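PDB 1SNY: sniffer CG10964-PA from Drosophila melanogaster, which is a short-chain dehydrogenase/reductase that binds NADP and probably acts as an NADPH-dependent carbonyl reductase. Local coordinates for residues I24-C29 and K39-L44; T53-R58 and K62-L67; R82-Y87 and N134-I139. All blocks are in the same frame, centred on the assembly; numbering follows the deposited sequence.

Each of the three contacts supplies one residue, Gly28, Arg56 or Arg82, to the adenosine side of NADP in a Rossmann fold. Contacts 1 and 2 are consecutive along the chain and share a sheet in which strands 23-26 and 50-55 are neighbours; their centres lie about 12 Å apart. They are joined by a salt bridge from Lys39 NZ to Glu63 OE2 (2.7 Å) and by a probable hydrogen bond from Gly28 N to Thr54 OG1 (3.0 Å). Contact 3 is farther off, its centre about 20 Å from that of contact 1 and about 19 Å from that of contact 2, yet it meets contact 2 where the like charges of Arg56 NH1 and Arg82 NH2 lie 3.3 Å apart; Asp80 forms a salt bridge to Arg82 and a weak, long ion pair to Arg56.

Contact 1. Residues I24-C29 and K39-L44; sequences ILITGC and KALLNL. With NAP (NADP nicotinamide-adenine-dinucleotide phosphate), chain B.
Strand 23-26 and helix 32-42 pass with their closest alpha carbons in segments 24-29 and 39-44, those of Ile24 and Leu41, 9.7 Å apart, and side chains alone bridge the gap. Leu41 points from the helix toward the strand, and its CD1 methyl receives both isoleucines. Ile26 meets it tip to tip, CD1 to CD1 at 3.3 Å, closer than methyls normally pack; Ile24 CD1 approaches the same methyl, also end on, at 4.2 Å. Both isoleucines extend to CD1, but Ile24 carries CG1 anti to the backbone N (chi1 176°), whereas Ile26 turns CG1 beside its own N (chi1 -54°), and the two ends converge on one leucine branch. Val243 of helix 235-248 and Met21 also touch Leu41, while Val105 and Phe107 of the adjacent strand 105-108 flank the isoleucines. This is the first half of a beta-alpha-beta unit of the Rossmann fold. Past the strand the chain turns through Gly28, whose CA lies 3.4 Å from O3B of NADP. The joint is wholly apolar and buried, so shape and exclusion of water, with no polar bond between the segments, set the helix on the strand that leads into the dinucleotide-binding turn.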
loop_
_atom_site.group_PDB
_atom_site.type_symbol
_atom_site.label_atom_id
_atom_site.label_comp_id
_atom_site.label_asym_id
_atom_site.label_seq_id
_atom_site.Cartn_x
_atom_site.Cartn_y
_atom_site.Cartn_z
ATOM N N ILE A 24 4.588 -14.656 23.007
ATOM C CA ILE A 24 4.762 -13.767 21.878
ATOM C C ILE A 24 5.337 -14.522 20.698
ATOM O O ILE A 24 6.174 -15.416 20.863
ATOM C CB ILE A 24 5.692 -12.573 22.240
ATOM C CG1 ILE A 24 5.943 -11.705 21.007
ATOM C CG2 ILE A 24 7.011 -13.084 22.812
ATOM C CD1 ILE A 24 6.645 -10.385 21.331
ATOM N N LEU A 25 4.862 -14.171 19.509
ATOM C CA LEU A 25 5.334 -14.762 18.264
ATOM C C LEU A 25 6.001 -13.639 17.467
ATOM O O LEU A 25 5.365 -12.624 17.184
ATOM C CB LEU A 25 4.165 -15.325 17.460
ATOM C CG LEU A 25 4.528 -15.744 16.031
ATOM C CD1 LEU A 25 5.577 -16.843 16.088
ATOM C CD2 LEU A 25 3.298 -16.213 15.287
ATOM N N ILE A 26 7.278 -13.808 17.132
ATOM C CA ILE A 26 8.016 -12.806 16.363
ATOM C C ILE A 26 8.577 -13.458 15.104
ATOM O O ILE A 26 9.258 -14.477 15.190
ATOM C CB ILE A 26 9.187 -12.224 17.180
ATOM C CG1 ILE A 26 8.670 -11.694 18.522
ATOM C CG2 ILE A 26 9.862 -11.105 16.399
ATOM C CD1 ILE A 26 9.764 -11.229 19.467
ATOM N N THR A 27 8.291 -12.871 13.942
ATOM C CA THR A 27 8.776 -13.411 12.669
ATOM C C THR A 27 10.129 -12.811 12.280
ATOM O O THR A 27 10.391 -11.644 12.559
ATOM C CB THR A 27 7.756 -13.156 11.536
ATOM O OG1 THR A 27 7.510 -11.747 11.411
ATOM C CG2 THR A 27 6.449 -13.875 11.836
ATOM N N GLY A 28 10.983 -13.622 11.648
ATOM C CA GLY A 28 12.315 -13.181 11.238
ATOM C C GLY A 28 13.248 -12.835 12.396
ATOM O O GLY A 28 13.584 -11.662 12.592
ATOM N N CYS A 29 13.695 -13.839 13.154
ATOM C CA CYS A 29 14.555 -13.582 14.314
ATOM C C CYS A 29 16.024 -14.012 14.237
ATOM O O CYS A 29 16.769 -13.859 15.211
ATOM C CB CYS A 29 13.930 -14.208 15.562
ATOM S SG CYS A 29 12.274 -13.602 15.935
ATOM N N LYS A 39 16.568 -10.983 22.262
ATOM C CA LYS A 39 17.484 -10.721 23.363
ATOM C C LYS A 39 16.924 -9.708 24.353
ATOM O O LYS A 39 17.030 -9.894 25.562
ATOM C CB LYS A 39 18.832 -10.229 22.828
ATOM C CG LYS A 39 19.537 -11.221 21.918
ATOM C CD LYS A 39 20.852 -10.652 21.410
ATOM C CE LYS A 39 21.538 -11.613 20.452
ATOM N NZ LYS A 39 22.773 -11.014 19.869
ATOM N N ALA A 40 16.328 -8.637 23.843
ATOM C CA ALA A 40 15.764 -7.612 24.713
ATOM C C ALA A 40 14.604 -8.170 25.534
ATOM O O ALA A 40 14.383 -7.751 26.668
ATOM C CB ALA A 40 15.292 -6.424 23.888
ATOM N N LEU A 41 13.861 -9.108 24.954
ATOM C CA LEU A 41 12.731 -9.712 25.647
ATOM C C LEU A 41 13.238 -10.526 26.827
ATOM O O LEU A 41 12.635 -10.528 27.905
ATOM C CB LEU A 41 11.938 -10.608 24.693
ATOM C CG LEU A 41 11.076 -9.868 23.664
ATOM C CD1 LEU A 41 10.595 -10.836 22.602
ATOM C CD2 LEU A 41 9.901 -9.204 24.369
ATOM N N LEU A 42 14.357 -11.210 26.612
ATOM C CA LEU A 42 14.975 -12.028 27.647
ATOM C C LEU A 42 15.490 -11.177 28.809
ATOM O O LEU A 42 15.274 -11.512 29.973
ATOM C CB LEU A 42 16.132 -12.836 27.051
ATOM C CG LEU A 42 15.754 -13.816 25.938
ATOM C CD1 LEU A 42 17.001 -14.492 25.396
ATOM C CD2 LEU A 42 14.778 -14.845 26.477
ATOM N N ASN A 43 16.164 -10.074 28.492
ATOM C CA ASN A 43 16.715 -9.198 29.521
ATOM C C ASN A 43 15.644 -8.590 30.416
ATOM O O ASN A 43 15.959 -7.905 31.388
ATOM C CB ASN A 43 17.531 -8.064 28.891
ATOM C CG ASN A 43 18.603 -8.566 27.950
ATOM O OD1 ASN A 43 19.221 -9.606 28.188
ATOM N ND2 ASN A 43 18.842 -7.819 26.877
ATOM N N LEU A 44 14.381 -8.828 30.085
ATOM C CA LEU A 44 13.282 -8.294 30.880
ATOM C C LEU A 44 13.208 -9.007 32.226
ATOM O O LEU A 44 13.449 -10.211 32.314
ATOM C CB LEU A 44 11.958 -8.473 30.137
ATOM C CG LEU A 44 11.819 -7.733 28.806
ATOM C CD1 LEU A 44 10.521 -8.139 28.126
ATOM C CD2 LEU A 44 11.858 -6.231 29.052
HETATM P PA NAP B . 16.999 -7.707 7.935
HETATM O O1A NAP B . 17.120 -7.840 6.538
HETATM O O2A NAP B . 18.149 -7.680 8.920
HETATM O O5B NAP B . 16.019 -8.838 8.500
HETATM C C5B NAP B . 14.813 -9.170 7.764
HETATM C C4B NAP B . 14.336 -10.445 8.529
HETATM O O4B NAP B . 13.063 -10.884 7.861
HETATM C C3B NAP B . 15.265 -11.692 8.390
HETATM O O3B NAP B . 15.188 -12.406 9.634
HETATM C C2B NAP B . 14.666 -12.430 7.212
HETATM O O2B NAP B . 14.991 -13.808 7.090
HETATM C C1B NAP B . 13.150 -12.220 7.429
HETATM N N9A NAP B . 12.451 -12.499 6.185
HETATM C C8A NAP B . 12.472 -11.886 4.948
HETATM N N7A NAP B . 11.684 -12.460 4.047
HETATM C C5A NAP B . 11.116 -13.513 4.747
HETATM C C6A NAP B . 10.196 -14.490 4.325
HETATM N N6A NAP B . 9.645 -14.621 3.091
HETATM N N1A NAP B . 9.796 -15.444 5.280
HETATM C C2A NAP B . 10.299 -15.415 6.592
HETATM N N3A NAP B . 11.209 -14.464 7.031
HETATM C C4A NAP B . 11.587 -13.536 6.072
HETATM O O3 NAP B . 16.185 -6.390 8.251
HETATM P PN NAP B . 15.764 -5.674 9.590
HETATM O O1N NAP B . 16.385 -4.342 9.676
HETATM O O2N NAP B . 16.069 -6.627 10.691
HETATM O O5D NAP B . 14.210 -5.460 9.372
HETATM C C5D NAP B . 13.260 -5.829 10.430
HETATM C C4D NAP B . 11.945 -5.124 10.149
HETATM O O4D NAP B . 12.073 -3.711 10.454
HETATM C C3D NAP B . 11.446 -5.175 8.668
HETATM O O3D NAP B . 10.015 -5.385 8.617
HETATM C C2D NAP B . 11.887 -3.825 8.123
HETATM O O2D NAP B . 11.168 -3.418 6.980
HETATM C C1D NAP B . 11.666 -2.930 9.282
HETATM N N1N NAP B . 12.501 -1.711 9.371
HETATM C C2N NAP B . 13.928 -1.693 9.480
HETATM C C3N NAP B . 14.555 -0.439 9.555
HETATM C C7N NAP B . 16.083 -0.359 9.675
HETATM O O7N NAP B . 16.563 0.757 9.737
HETATM N N7N NAP B . 16.817 -1.439 9.707
HETATM C C4N NAP B . 13.782 0.809 9.526
HETATM C C5N NAP B . 12.372 0.725 9.418
HETATM C C6N NAP B . 11.714 -0.529 9.338
HETATM P P2B NAP B . 16.273 -14.356 6.224
HETATM O O1X NAP B . 17.496 -14.158 7.124
HETATM O O2X NAP B . 15.894 -15.787 6.031
HETATM O O3X NAP B . 16.363 -13.515 4.959
#

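Contact 2. Residues T53-R58 and K62-L67; sequences TTCRNR and KELEDL. With NAP (NADP nicotinamide-adenine-dinucleotide phosphate), chain B.
Arg58 and Glu65 form the polar link between the loop after strand 50-55 and helix 62-70, within the beta-alpha-beta unit completed by strand 74-78. The salt bridge runs from Arg58 NE to Glu65 OE2 at 2.8 Å, with an N-H...O angle of 159°. Guanidinium and carboxylate are nearly coplanar, their planes 20° apart, and OE2 is met on its syn side at the guanidinium edge. Arg58 gets there with an extended chain, while Glu65 bends at chi2 (52°) to turn its carboxylate back toward the loop.

Van der Waals packing centres on Leu64, buried between helix and strand. Its CD2 touches Cys55 SG at 4.2 Å, and its CD1 lies alongside the Thr53 hydroxyl, 3.9 Å from OG1, which is already hydrogen-bonded to His75 O on the neighbouring strand.

Within these segments the cofactor is held by Arg56. NE donates to O2X of the 2'-phosphate at 3.0 Å and NH2 to O3X at 3.0 Å, so two bonds fix the guanidinium's rotation, and one of its faces lies over the adenine, with C5A 4.0 Å from the plane.

Just past strand 50-55, Arg56 thus grips the phosphate distinguishing NADP from NAD, consistent with NADPH preference, while a buried leucine and a more exposed ion pair hold the following helix against the same strand and loop.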
loop_
_atom_site.group_PDB
_atom_site.type_symbol
_atom_site.label_atom_id
_atom_site.label_comp_id
_atom_site.label_asym_id
_atom_site.label_seq_id
_atom_site.Cartn_x
_atom_site.Cartn_y
_atom_site.Cartn_z
ATOM N N THR A 53 9.726 -18.018 17.849
ATOM C CA THR A 53 10.549 -17.323 16.873
ATOM C C THR A 53 10.607 -18.105 15.575
ATOM O O THR A 53 10.870 -19.309 15.581
ATOM C CB THR A 53 11.987 -17.166 17.385
ATOM O OG1 THR A 53 12.559 -18.464 17.586
ATOM C CG2 THR A 53 12.008 -16.416 18.695
ATOM N N THR A 54 10.370 -17.423 14.462
ATOM C CA THR A 54 10.421 -18.075 13.164
ATOM C C THR A 54 11.726 -17.713 12.471
ATOM O O THR A 54 12.367 -16.710 12.795
ATOM C CB THR A 54 9.278 -17.622 12.237
ATOM O OG1 THR A 54 9.498 -16.260 11.847
ATOM C CG2 THR A 54 7.938 -17.734 12.938
ATOM N N CYS A 55 12.114 -18.548 11.519
ATOM C CA CYS A 55 13.314 -18.333 10.724
ATOM C C CYS A 55 13.210 -19.354 9.606
ATOM O O CYS A 55 12.597 -20.405 9.785
ATOM C CB CYS A 55 14.591 -18.531 11.556
ATOM S SG CYS A 55 14.931 -20.209 12.134
ATOM N N ARG A 56 13.783 -19.041 8.451
ATOM C CA ARG A 56 13.694 -19.938 7.307
ATOM C C ARG A 56 14.672 -21.106 7.301
ATOM O O ARG A 56 14.383 -22.156 6.729
ATOM C CB ARG A 56 13.828 -19.131 6.013
ATOM C CG ARG A 56 12.672 -18.164 5.801
ATOM C CD ARG A 56 12.641 -17.604 4.391
ATOM N NE ARG A 56 13.687 -16.615 4.154
ATOM C CZ ARG A 56 13.833 -15.952 3.012
ATOM N NH1 ARG A 56 12.999 -16.177 2.005
ATOM N NH2 ARG A 56 14.801 -15.056 2.880
ATOM N N ASN A 57 15.824 -20.927 7.938
ATOM C CA ASN A 57 16.822 -21.985 7.987
ATOM C C ASN A 57 17.336 -22.152 9.408
ATOM O O ASN A 57 18.202 -21.400 9.860
ATOM C CB ASN A 57 17.982 -21.659 7.041
ATOM C CG ASN A 57 18.972 -22.806 6.910
ATOM O OD1 ASN A 57 18.595 -23.933 6.584
ATOM N ND2 ASN A 57 20.244 -22.522 7.158
ATOM N N ARG A 58 16.791 -23.135 10.118
ATOM C CA ARG A 58 17.215 -23.386 11.487
ATOM C C ARG A 58 18.680 -23.803 11.500
ATOM O O ARG A 58 19.410 -23.495 12.444
ATOM C CB ARG A 58 16.349 -24.476 12.123
ATOM C CG ARG A 58 16.670 -24.729 13.584
ATOM C CD ARG A 58 15.581 -25.542 14.261
ATOM N NE ARG A 58 15.746 -25.549 15.712
ATOM C CZ ARG A 58 14.822 -25.968 16.570
ATOM N NH1 ARG A 58 13.656 -26.421 16.128
ATOM N NH2 ARG A 58 15.061 -25.924 17.873
ATOM N N LYS A 62 22.612 -19.630 13.846
ATOM C CA LYS A 62 23.389 -20.228 14.921
ATOM C C LYS A 62 23.146 -19.466 16.217
ATOM O O LYS A 62 22.903 -20.065 17.263
ATOM C CB LYS A 62 24.872 -20.205 14.570
ATOM N N GLU A 63 23.209 -18.141 16.139
ATOM C CA GLU A 63 22.998 -17.311 17.317
ATOM C C GLU A 63 21.613 -17.526 17.925
ATOM O O GLU A 63 21.472 -17.573 19.145
ATOM C CB GLU A 63 23.208 -15.837 16.967
ATOM C CG GLU A 63 22.942 -14.887 18.122
ATOM C CD GLU A 63 23.718 -13.591 17.999
ATOM O OE1 GLU A 63 23.808 -13.051 16.876
ATOM O OE2 GLU A 63 24.233 -13.110 19.030
ATOM N N LEU A 64 20.596 -17.661 17.077
ATOM C CA LEU A 64 19.233 -17.892 17.556
ATOM C C LEU A 64 19.128 -19.314 18.087
ATOM O O LEU A 64 18.484 -19.566 19.107
ATOM C CB LEU A 64 18.218 -17.700 16.424
ATOM C CG LEU A 64 16.768 -18.079 16.756
ATOM C CD1 LEU A 64 16.239 -17.189 17.872
ATOM C CD2 LEU A 64 15.904 -17.943 15.515
ATOM N N GLU A 65 19.765 -20.242 17.379
ATOM C CA GLU A 65 19.760 -21.646 17.765
ATOM C C GLU A 65 20.530 -21.818 19.073
ATOM O O GLU A 65 20.240 -22.714 19.869
ATOM C CB GLU A 65 20.398 -22.486 16.656
ATOM C CG GLU A 65 20.404 -23.981 16.914
ATOM C CD GLU A 65 19.034 -24.516 17.270
ATOM O OE1 GLU A 65 18.605 -24.325 18.427
ATOM O OE2 GLU A 65 18.385 -25.122 16.390
ATOM N N ASP A 66 21.510 -20.945 19.288
ATOM C CA ASP A 66 22.322 -20.981 20.496
ATOM C C ASP A 66 21.524 -20.399 21.655
ATOM O O ASP A 66 21.557 -20.924 22.768
ATOM C CB ASP A 66 23.603 -20.187 20.289
ATOM N N LEU A 67 20.811 -19.309 21.392
ATOM C CA LEU A 67 19.991 -18.675 22.418
ATOM C C LEU A 67 18.938 -19.668 22.885
ATOM O O LEU A 67 18.546 -19.673 24.052
ATOM C CB LEU A 67 19.299 -17.428 21.862
ATOM C CG LEU A 67 20.161 -16.211 21.527
ATOM C CD1 LEU A 67 19.295 -15.143 20.884
ATOM C CD2 LEU A 67 20.815 -15.673 22.792
HETATM P PA NAP B . 16.999 -7.707 7.935
HETATM O O1A NAP B . 17.120 -7.840 6.538
HETATM O O2A NAP B . 18.149 -7.680 8.920
HETATM O O5B NAP B . 16.019 -8.838 8.500
HETATM C C5B NAP B . 14.813 -9.170 7.764
HETATM C C4B NAP B . 14.336 -10.445 8.529
HETATM O O4B NAP B . 13.063 -10.884 7.861
HETATM C C3B NAP B . 15.265 -11.692 8.390
HETATM O O3B NAP B . 15.188 -12.406 9.634
HETATM C C2B NAP B . 14.666 -12.430 7.212
HETATM O O2B NAP B . 14.991 -13.808 7.090
HETATM C C1B NAP B . 13.150 -12.220 7.429
HETATM N N9A NAP B . 12.451 -12.499 6.185
HETATM C C8A NAP B . 12.472 -11.886 4.948
HETATM N N7A NAP B . 11.684 -12.460 4.047
HETATM C C5A NAP B . 11.116 -13.513 4.747
HETATM C C6A NAP B . 10.196 -14.490 4.325
HETATM N N6A NAP B . 9.645 -14.621 3.091
HETATM N N1A NAP B . 9.796 -15.444 5.280
HETATM C C2A NAP B . 10.299 -15.415 6.592
HETATM N N3A NAP B . 11.209 -14.464 7.031
HETATM C C4A NAP B . 11.587 -13.536 6.072
HETATM O O3 NAP B . 16.185 -6.390 8.251
HETATM P PN NAP B . 15.764 -5.674 9.590
HETATM O O1N NAP B . 16.385 -4.342 9.676
HETATM O O2N NAP B . 16.069 -6.627 10.691
HETATM O O5D NAP B . 14.210 -5.460 9.372
HETATM C C5D NAP B . 13.260 -5.829 10.430
HETATM C C4D NAP B . 11.945 -5.124 10.149
HETATM O O4D NAP B . 12.073 -3.711 10.454
HETATM C C3D NAP B . 11.446 -5.175 8.668
HETATM O O3D NAP B . 10.015 -5.385 8.617
HETATM C C2D NAP B . 11.887 -3.825 8.123
HETATM O O2D NAP B . 11.168 -3.418 6.980
HETATM C C1D NAP B . 11.666 -2.930 9.282
HETATM N N1N NAP B . 12.501 -1.711 9.371
HETATM C C2N NAP B . 13.928 -1.693 9.480
HETATM C C3N NAP B . 14.555 -0.439 9.555
HETATM C C7N NAP B . 16.083 -0.359 9.675
HETATM O O7N NAP B . 16.563 0.757 9.737
HETATM N N7N NAP B . 16.817 -1.439 9.707
HETATM C C4N NAP B . 13.782 0.809 9.526
HETATM C C5N NAP B . 12.372 0.725 9.418
HETATM C C6N NAP B . 11.714 -0.529 9.338
HETATM P P2B NAP B . 16.273 -14.356 6.224
HETATM O O1X NAP B . 17.496 -14.158 7.124
HETATM O O2X NAP B . 15.894 -15.787 6.031
HETATM O O3X NAP B . 16.363 -13.515 4.959
#

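Contact 3. Residues R82-Y87 and N134-I139; sequences RNFDAY and NTVVPI. With NAP (NADP nicotinamide-adenine-dinucleotide phosphate), chain B.
The rings of Phe84 and Tyr87 lie against helix 124-155 of the Rossmann fold, Phe84 from the loop after strand 74-78 and Tyr87 from the start of helix 87-98. Arg82 O sits 3.8 Å over one face of the Phe84 ring, nearer its edge than its centre; one face of Tyr87 takes Phe84 CA in the same offset manner, and Val137 O lies at the Tyr87 edge, near the ring plane. Phe84 meets the helix with its far end: CZ touches Val136 CG1 at 3.6 Å, the two side chains crossing at about a right angle, and CE2 reaches Val137 CG2 at 4.2 Å, both approaches oblique to the ring. With CG anti to its carbonyl carbon (chi1 -59°), Phe84 directs its ring to these valines. Ser124 and Leu128 of the second subunit pack on Phe84 and Val136, so this patch also borders the dimer interface. Arg82, earlier in the loop, passes the adenine amino group, its CG 3.6 Å from N6A of NADP, and forms a salt bridge with Asp80. The Tyr87 hydroxyl is hydrogen-bonded to Leu81 O, tying the ring to the cofactor-binding loop, while on the helix side the same oxygen packs against Val137, with OH 3.5 Å from CG1.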
loop_
_atom_site.group_PDB
_atom_site.type_symbol
_atom_site.label_atom_id
_atom_site.label_comp_id
_atom_site.label_asym_id
_atom_site.label_seq_id
_atom_site.Cartn_x
_atom_site.Cartn_y
_atom_site.Cartn_z
ATOM N N ARG A 82 6.039 -17.091 3.014
ATOM C CA ARG A 82 5.397 -17.025 1.703
ATOM C C ARG A 82 4.512 -18.249 1.452
ATOM O O ARG A 82 3.682 -18.253 0.543
ATOM C CB ARG A 82 6.455 -16.909 0.598
ATOM C CG ARG A 82 7.194 -15.580 0.591
ATOM C CD ARG A 82 8.299 -15.547 -0.454
ATOM N NE ARG A 82 9.344 -16.527 -0.171
ATOM C CZ ARG A 82 10.505 -16.595 -0.815
ATOM N NH1 ARG A 82 10.781 -15.735 -1.785
ATOM N NH2 ARG A 82 11.396 -17.522 -0.483
ATOM N N ASN A 83 4.685 -19.285 2.266
ATOM C CA ASN A 83 3.897 -20.506 2.116
ATOM C C ASN A 83 2.637 -20.446 2.973
ATOM O O ASN A 83 2.580 -21.021 4.064
ATOM C CB ASN A 83 4.749 -21.715 2.503
ATOM C CG ASN A 83 6.045 -21.781 1.720
ATOM O OD1 ASN A 83 6.038 -21.858 0.489
ATOM N ND2 ASN A 83 7.169 -21.740 2.429
ATOM N N PHE A 84 1.625 -19.755 2.459
ATOM C CA PHE A 84 0.360 -19.572 3.160
ATOM C C PHE A 84 -0.330 -20.842 3.647
ATOM O O PHE A 84 -1.108 -20.798 4.602
ATOM C CB PHE A 84 -0.602 -18.774 2.277
ATOM C CG PHE A 84 -0.076 -17.425 1.889
ATOM C CD1 PHE A 84 0.058 -17.072 0.547
ATOM C CD2 PHE A 84 0.311 -16.510 2.868
ATOM C CE1 PHE A 84 0.575 -15.827 0.186
ATOM C CE2 PHE A 84 0.829 -15.261 2.517
ATOM C CZ PHE A 84 0.962 -14.920 1.177
ATOM N N ASP A 85 -0.055 -21.971 3.001
ATOM C CA ASP A 85 -0.682 -23.222 3.408
ATOM C C ASP A 85 -0.020 -23.794 4.649
ATOM O O ASP A 85 -0.583 -24.653 5.326
ATOM C CB ASP A 85 -0.621 -24.247 2.273
ATOM C CG ASP A 85 -1.322 -23.768 1.025
ATOM O OD1 ASP A 85 -2.478 -23.309 1.135
ATOM O OD2 ASP A 85 -0.719 -23.851 -0.066
ATOM N N ALA A 86 1.175 -23.300 4.950
ATOM C CA ALA A 86 1.922 -23.762 6.108
ATOM C C ALA A 86 1.485 -23.079 7.407
ATOM O O ALA A 86 1.894 -23.490 8.493
ATOM C CB ALA A 86 3.411 -23.538 5.876
ATOM N N TYR A 87 0.657 -22.044 7.301
ATOM C CA TYR A 87 0.205 -21.320 8.485
ATOM C C TYR A 87 -0.647 -22.150 9.433
ATOM O O TYR A 87 -0.484 -22.064 10.650
ATOM C CB TYR A 87 -0.577 -20.064 8.089
ATOM C CG TYR A 87 0.261 -18.948 7.499
ATOM C CD1 TYR A 87 -0.241 -17.647 7.434
ATOM C CD2 TYR A 87 1.537 -19.188 6.980
ATOM C CE1 TYR A 87 0.495 -16.615 6.869
ATOM C CE2 TYR A 87 2.289 -18.152 6.408
ATOM C CZ TYR A 87 1.753 -16.869 6.356
ATOM O OH TYR A 87 2.456 -15.842 5.775
ATOM N N ASN A 134 6.020 -7.916 2.630
ATOM C CA ASN A 134 5.820 -6.829 3.590
ATOM C C ASN A 134 4.365 -6.480 3.879
ATOM O O ASN A 134 4.059 -5.860 4.903
ATOM C CB ASN A 134 6.539 -5.563 3.101
ATOM C CG ASN A 134 8.047 -5.692 3.163
ATOM O OD1 ASN A 134 8.580 -6.774 3.396
ATOM N ND2 ASN A 134 8.748 -4.582 2.944
ATOM N N THR A 135 3.459 -6.880 2.997
ATOM C CA THR A 135 2.054 -6.518 3.188
ATOM C C THR A 135 1.107 -7.702 3.342
ATOM O O THR A 135 0.405 -7.836 4.354
ATOM C CB THR A 135 1.566 -5.651 2.007
ATOM O OG1 THR A 135 2.493 -4.579 1.784
ATOM C CG2 THR A 135 0.165 -5.086 2.287
ATOM N N VAL A 136 1.096 -8.571 2.338
ATOM C CA VAL A 136 0.211 -9.726 2.358
ATOM C C VAL A 136 0.506 -10.692 3.501
ATOM O O VAL A 136 -0.415 -11.149 4.174
ATOM C CB VAL A 136 0.270 -10.466 1.005
ATOM C CG1 VAL A 136 -0.666 -11.672 1.028
ATOM C CG2 VAL A 136 -0.142 -9.519 -0.112
ATOM N N VAL A 137 1.782 -10.995 3.735
ATOM C CA VAL A 137 2.149 -11.910 4.814
ATOM C C VAL A 137 1.637 -11.436 6.178
ATOM O O VAL A 137 0.965 -12.173 6.891
ATOM C CB VAL A 137 3.682 -12.125 4.870
ATOM C CG1 VAL A 137 4.070 -12.799 6.185
ATOM C CG2 VAL A 137 4.127 -13.007 3.691
ATOM N N PRO A 138 1.943 -10.188 6.559
ATOM C CA PRO A 138 1.452 -9.730 7.863
ATOM C C PRO A 138 -0.071 -9.841 8.000
ATOM O O PRO A 138 -0.578 -10.155 9.072
ATOM C CB PRO A 138 1.932 -8.281 7.917
ATOM C CG PRO A 138 3.201 -8.320 7.130
ATOM C CD PRO A 138 2.828 -9.187 5.940
ATOM N N ILE A 139 -0.798 -9.568 6.919
ATOM C CA ILE A 139 -2.261 -9.641 6.956
ATOM C C ILE A 139 -2.709 -11.092 7.121
ATOM O O ILE A 139 -3.583 -11.401 7.925
ATOM C CB ILE A 139 -2.904 -9.076 5.655
ATOM C CG1 ILE A 139 -2.640 -7.568 5.544
ATOM C CG2 ILE A 139 -4.402 -9.378 5.633
ATOM C CD1 ILE A 139 -3.144 -6.947 4.242
HETATM P PA NAP B . 16.999 -7.707 7.935
HETATM O O1A NAP B . 17.120 -7.840 6.538
HETATM O O2A NAP B . 18.149 -7.680 8.920
HETATM O O5B NAP B . 16.019 -8.838 8.500
HETATM C C5B NAP B . 14.813 -9.170 7.764
HETATM C C4B NAP B . 14.336 -10.445 8.529
HETATM O O4B NAP B . 13.063 -10.884 7.861
HETATM C C3B NAP B . 15.265 -11.692 8.390
HETATM O O3B NAP B . 15.188 -12.406 9.634
HETATM C C2B NAP B . 14.666 -12.430 7.212
HETATM O O2B NAP B . 14.991 -13.808 7.090
HETATM C C1B NAP B . 13.150 -12.220 7.429
HETATM N N9A NAP B . 12.451 -12.499 6.185
HETATM C C8A NAP B . 12.472 -11.886 4.948
HETATM N N7A NAP B . 11.684 -12.460 4.047
HETATM C C5A NAP B . 11.116 -13.513 4.747
HETATM C C6A NAP B . 10.196 -14.490 4.325
HETATM N N6A NAP B . 9.645 -14.621 3.091
HETATM N N1A NAP B . 9.796 -15.444 5.280
HETATM C C2A NAP B . 10.299 -15.415 6.592
HETATM N N3A NAP B . 11.209 -14.464 7.031
HETATM C C4A NAP B . 11.587 -13.536 6.072
HETATM O O3 NAP B . 16.185 -6.390 8.251
HETATM P PN NAP B . 15.764 -5.674 9.590
HETATM O O1N NAP B . 16.385 -4.342 9.676
HETATM O O2N NAP B . 16.069 -6.627 10.691
HETATM O O5D NAP B . 14.210 -5.460 9.372
HETATM C C5D NAP B . 13.260 -5.829 10.430
HETATM C C4D NAP B . 11.945 -5.124 10.149
HETATM O O4D NAP B . 12.073 -3.711 10.454
HETATM C C3D NAP B . 11.446 -5.175 8.668
HETATM O O3D NAP B . 10.015 -5.385 8.617
HETATM C C2D NAP B . 11.887 -3.825 8.123
HETATM O O2D NAP B . 11.168 -3.418 6.980
HETATM C C1D NAP B . 11.666 -2.930 9.282
HETATM N N1N NAP B . 12.501 -1.711 9.371
HETATM C C2N NAP B . 13.928 -1.693 9.480
HETATM C C3N NAP B . 14.555 -0.439 9.555
HETATM C C7N NAP B . 16.083 -0.359 9.675
HETATM O O7N NAP B . 16.563 0.757 9.737
HETATM N N7N NAP B . 16.817 -1.439 9.707
HETATM C C4N NAP B . 13.782 0.809 9.526
HETATM C C5N NAP B . 12.372 0.725 9.418
HETATM C C6N NAP B . 11.714 -0.529 9.338
HETATM P P2B NAP B . 16.273 -14.356 6.224
HETATM O O1X NAP B . 17.496 -14.158 7.124
HETATM O O2X NAP B . 15.894 -15.787 6.031
HETATM O O3X NAP B . 16.363 -13.515 4.959
#